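Local structure of cell division protein FtsI/penicillin binding protein 2 (Legionella pneumophila subsp. pneumophila ATCC 43290, 4ZTK) at residues R74-G79 / E190-S195. The protein probably cross-links peptidoglycan stem peptides as a D,D-transpeptidase of the penicillin-binding protein family, acting in cell division. Sequence-based numbering, arbitrary orientation.
Sequences RIFSPG and ESLIKS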
ATOM      1  N   ARG A  74     -14.433   3.946   4.050  1.00 41.01           N
ATOM      2  CA  ARG A  74     -13.907   5.166   3.426  1.00 39.08           C
ATOM      3  C   ARG A  74     -13.156   4.931   2.108  1.00 36.21           C
ATOM      4  O   ARG A  74     -12.320   4.034   2.004  1.00 35.57           O
ATOM      5  CB  ARG A  74     -13.023   5.929   4.420  1.00 41.74           C
ATOM      6  CG  ARG A  74     -12.439   7.228   3.897  1.00 43.63           C
ATOM      7  CD  ARG A  74     -11.928   8.069   5.058  1.00 49.64           C
ATOM      8  NE  ARG A  74     -11.158   9.227   4.617  1.00 47.72           N
ATOM      9  CZ  ARG A  74     -10.632  10.128   5.441  1.00 46.20           C
ATOM     10  NH1 ARG A  74     -10.795  10.006   6.752  1.00 37.26           N
ATOM     11  NH2 ARG A  74      -9.944  11.153   4.956  1.00 49.34           N
ATOM     12  N   ILE A  75     -13.461   5.752   1.110  1.00 38.45           N
ATOM     13  CA  ILE A  75     -12.847   5.639  -0.208  1.00 38.44           C
ATOM     14  C   ILE A  75     -11.731   6.659  -0.367  1.00 38.57           C
ATOM     15  O   ILE A  75     -11.919   7.845  -0.104  1.00 41.45           O
ATOM     16  CB  ILE A  75     -13.879   5.864  -1.334  1.00 41.16           C
ATOM     17  CG1 ILE A  75     -14.983   4.805  -1.272  1.00 45.63           C
ATOM     18  CG2 ILE A  75     -13.194   5.859  -2.702  1.00 38.37           C
ATOM     19  CD1 ILE A  75     -16.035   4.953  -2.362  1.00 48.97           C
ATOM     20  N   PHE A  76     -10.566   6.197  -0.803  1.00 36.41           N
ATOM     21  CA  PHE A  76      -9.426   7.084  -0.959  1.00 36.05           C
ATOM     22  C   PHE A  76      -8.573   6.689  -2.156  1.00 35.46           C
ATOM     23  O   PHE A  76      -8.827   5.680  -2.812  1.00 37.38           O
ATOM     24  CB  PHE A  76      -8.589   7.126   0.331  1.00 30.76           C
ATOM     25  CG  PHE A  76      -7.986   5.798   0.718  1.00 32.00           C
ATOM     26  CD1 PHE A  76      -8.754   4.821   1.332  1.00 35.31           C
ATOM     27  CD2 PHE A  76      -6.647   5.535   0.484  1.00 30.37           C
ATOM     28  CE1 PHE A  76      -8.203   3.604   1.690  1.00 32.23           C
ATOM     29  CE2 PHE A  76      -6.089   4.316   0.841  1.00 31.66           C
ATOM     30  CZ  PHE A  76      -6.869   3.352   1.444  1.00 30.52           C
ATOM     31  N   SER A  77      -7.575   7.510  -2.453  1.00 35.43           N
ATOM     32  CA  SER A  77      -6.635   7.216  -3.522  1.00 33.49           C
ATOM     33  C   SER A  77      -5.400   6.553  -2.920  1.00 31.75           C
ATOM     34  O   SER A  77      -4.972   6.923  -1.828  1.00 32.09           O
ATOM     35  CB  SER A  77      -6.266   8.501  -4.260  1.00 41.16           C
ATOM     36  OG  SER A  77      -5.078   8.324  -5.007  1.00 45.94           O
ATOM     37  N   PRO A  78      -4.841   5.552  -3.619  1.00 30.75           N
ATOM     38  CA  PRO A  78      -3.718   4.777  -3.085  1.00 28.88           C
ATOM     39  C   PRO A  78      -2.384   5.496  -3.245  1.00 30.97           C
ATOM     40  O   PRO A  78      -1.405   5.111  -2.604  1.00 26.49           O
ATOM     41  CB  PRO A  78      -3.736   3.515  -3.948  1.00 24.94           C
ATOM     42  CG  PRO A  78      -4.252   3.999  -5.269  1.00 31.19           C
ATOM     43  CD  PRO A  78      -5.288   5.042  -4.927  1.00 28.47           C
ATOM     44  N   GLY A  79      -2.354   6.526  -4.084  1.00 28.81           N
ATOM     45  CA  GLY A  79      -1.123   7.240  -4.367  1.00 22.51           C
ATOM     46  C   GLY A  79      -0.052   6.290  -4.862  1.00 25.62           C
ATOM     47  O   GLY A  79      -0.344   5.346  -5.603  1.00 24.70           O
ATOM     48  N   GLU A 190      -9.632  -2.325   2.681  1.00 29.36           N
ATOM     49  CA  GLU A 190      -9.841  -3.729   2.331  1.00 31.05           C
ATOM     50  C   GLU A 190      -9.372  -4.094   0.918  1.00 34.61           C
ATOM     51  O   GLU A 190      -8.714  -5.115   0.723  1.00 33.12           O
ATOM     52  CB  GLU A 190     -11.314  -4.110   2.501  1.00 34.57           C
ATOM     53  CG  GLU A 190     -11.601  -5.589   2.261  1.00 39.74           C
ATOM     54  CD  GLU A 190     -13.037  -5.979   2.587  1.00 58.47           C
ATOM     55  OE1 GLU A 190     -13.256  -7.116   3.059  1.00 62.19           O
ATOM     56  OE2 GLU A 190     -13.947  -5.151   2.369  1.00 61.33           O
ATOM     57  N   SER A 191      -9.715  -3.278  -0.072  1.00 33.47           N
ATOM     58  CA  SER A 191      -9.367  -3.625  -1.446  1.00 30.34           C
ATOM     59  C   SER A 191      -7.868  -3.466  -1.667  1.00 25.85           C
ATOM     60  O   SER A 191      -7.245  -4.273  -2.355  1.00 30.26           O
ATOM     61  CB  SER A 191     -10.163  -2.791  -2.456  1.00 30.05           C
ATOM     62  OG  SER A 191      -9.653  -1.471  -2.561  1.00 29.92           O
ATOM     63  N   LEU A 192      -7.284  -2.437  -1.061  1.00 26.39           N
ATOM     64  CA  LEU A 192      -5.861  -2.169  -1.245  1.00 23.99           C
ATOM     65  C   LEU A 192      -4.982  -3.257  -0.625  1.00 33.95           C
ATOM     66  O   LEU A 192      -4.027  -3.725  -1.251  1.00 29.21           O
ATOM     67  CB  LEU A 192      -5.484  -0.787  -0.699  1.00 25.75           C
ATOM     68  CG  LEU A 192      -4.036  -0.349  -0.959  1.00 27.75           C
ATOM     69  CD1 LEU A 192      -3.693  -0.392  -2.458  1.00 25.81           C
ATOM     70  CD2 LEU A 192      -3.766   1.042  -0.382  1.00 24.31           C
ATOM     71  N   ILE A 193      -5.307  -3.673   0.596  1.00 30.57           N
ATOM     72  CA  ILE A 193      -4.507  -4.699   1.253  1.00 27.69           C
ATOM     73  C   ILE A 193      -4.682  -6.053   0.558  1.00 26.37           C
ATOM     74  O   ILE A 193      -3.762  -6.877   0.533  1.00 24.87           O
ATOM     75  CB  ILE A 193      -4.789  -4.786   2.782  1.00 26.73           C
ATOM     76  CG1 ILE A 193      -3.682  -5.577   3.490  1.00 30.22           C
ATOM     77  CG2 ILE A 193      -6.165  -5.388   3.059  1.00 23.46           C
ATOM     78  CD1 ILE A 193      -3.814  -5.614   5.014  1.00 28.38           C
ATOM     79  N   LYS A 194      -5.853  -6.274  -0.033  1.00 23.21           N
ATOM     80  CA  LYS A 194      -6.082  -7.512  -0.770  1.00 28.73           C
ATOM     81  C   LYS A 194      -5.237  -7.548  -2.044  1.00 31.99           C
ATOM     82  O   LYS A 194      -4.754  -8.607  -2.449  1.00 33.47           O
ATOM     83  CB  LYS A 194      -7.572  -7.708  -1.083  1.00 31.80           C
ATOM     84  CG  LYS A 194      -8.387  -8.199   0.115  1.00 34.15           C
ATOM     85  CD  LYS A 194      -9.866  -8.331  -0.225  1.00 37.31           C
ATOM     86  CE  LYS A 194     -10.669  -8.834   0.969  1.00 42.66           C
ATOM     87  NZ  LYS A 194     -10.417 -10.274   1.271  1.00 44.57           N
ATOM     88  N   SER A 195      -5.050  -6.387  -2.664  1.00 25.29           N
ATOM     89  CA  SER A 195      -4.175  -6.287  -3.825  1.00 26.29           C
ATOM     90  C   SER A 195      -2.734  -6.613  -3.437  1.00 28.39           C
ATOM     91  O   SER A 195      -2.039  -7.341  -4.148  1.00 24.35           O
ATOM     92  CB  SER A 195      -4.268  -4.897  -4.454  1.00 24.62           C
ATOM     93  OG  SER A 195      -5.582  -4.671  -4.942  1.00 31.45           O
TER
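Leu192 reaches from helix 189-200 to the loop 74-79 and divides its two methyls between two residues there. CD2 meets the ring of Phe76 at CE2, 4.2 Å away, coming in obliquely, and the two side chains cross at about a right angle. The other branch goes to the proline: CD1 stops 4.2 Å from CB of Pro78. Both are ordinary van der Waals distances, no hydrogen bond joins the segments, and the 107 Å² buried between them is a small patch. With CG anti to the backbone N (chi1 -175°), the Leu192 side chain is carried out from the helix toward the loop, and chi2 of 56° turns CD1 to Pro78 and CD2 to Phe76.

On the loop side, Pro78 directs its CB at the helix, whereas the first bond of the Phe76 side chain runs alongside the helix and the far end of the ring is what comes close. Its chi1 of 62° swings the ring over so that CE2 reaches Leu192. The carbonyl O of Arg74 lies in the ring plane at one edge. Trp71 packs edge-to-face with this ring, Leu260 and Leu262 of strand 259-267 touch it, and the Phe76 backbone hydrogen-bonds with Val187, just ahead of the helix. Leu192 in turn rests on Leu277 of strand 274-281 and on Thr81.

All three touching residues are buried, in the interior where helix 189-200 packs over the central five-stranded antiparallel sheet. The side chain of Pro78 comes close to Ser80, Lys83 and Lys248, which match the SxxK and KTG-type motifs of penicillin-binding transpeptidases, but makes no contact with them. The apolar contact joins helix 189-200 to the loop just before helix 83-92, where the probable active site begins, within the penicillin-binding transpeptidase fold of the beta-lactamase clan.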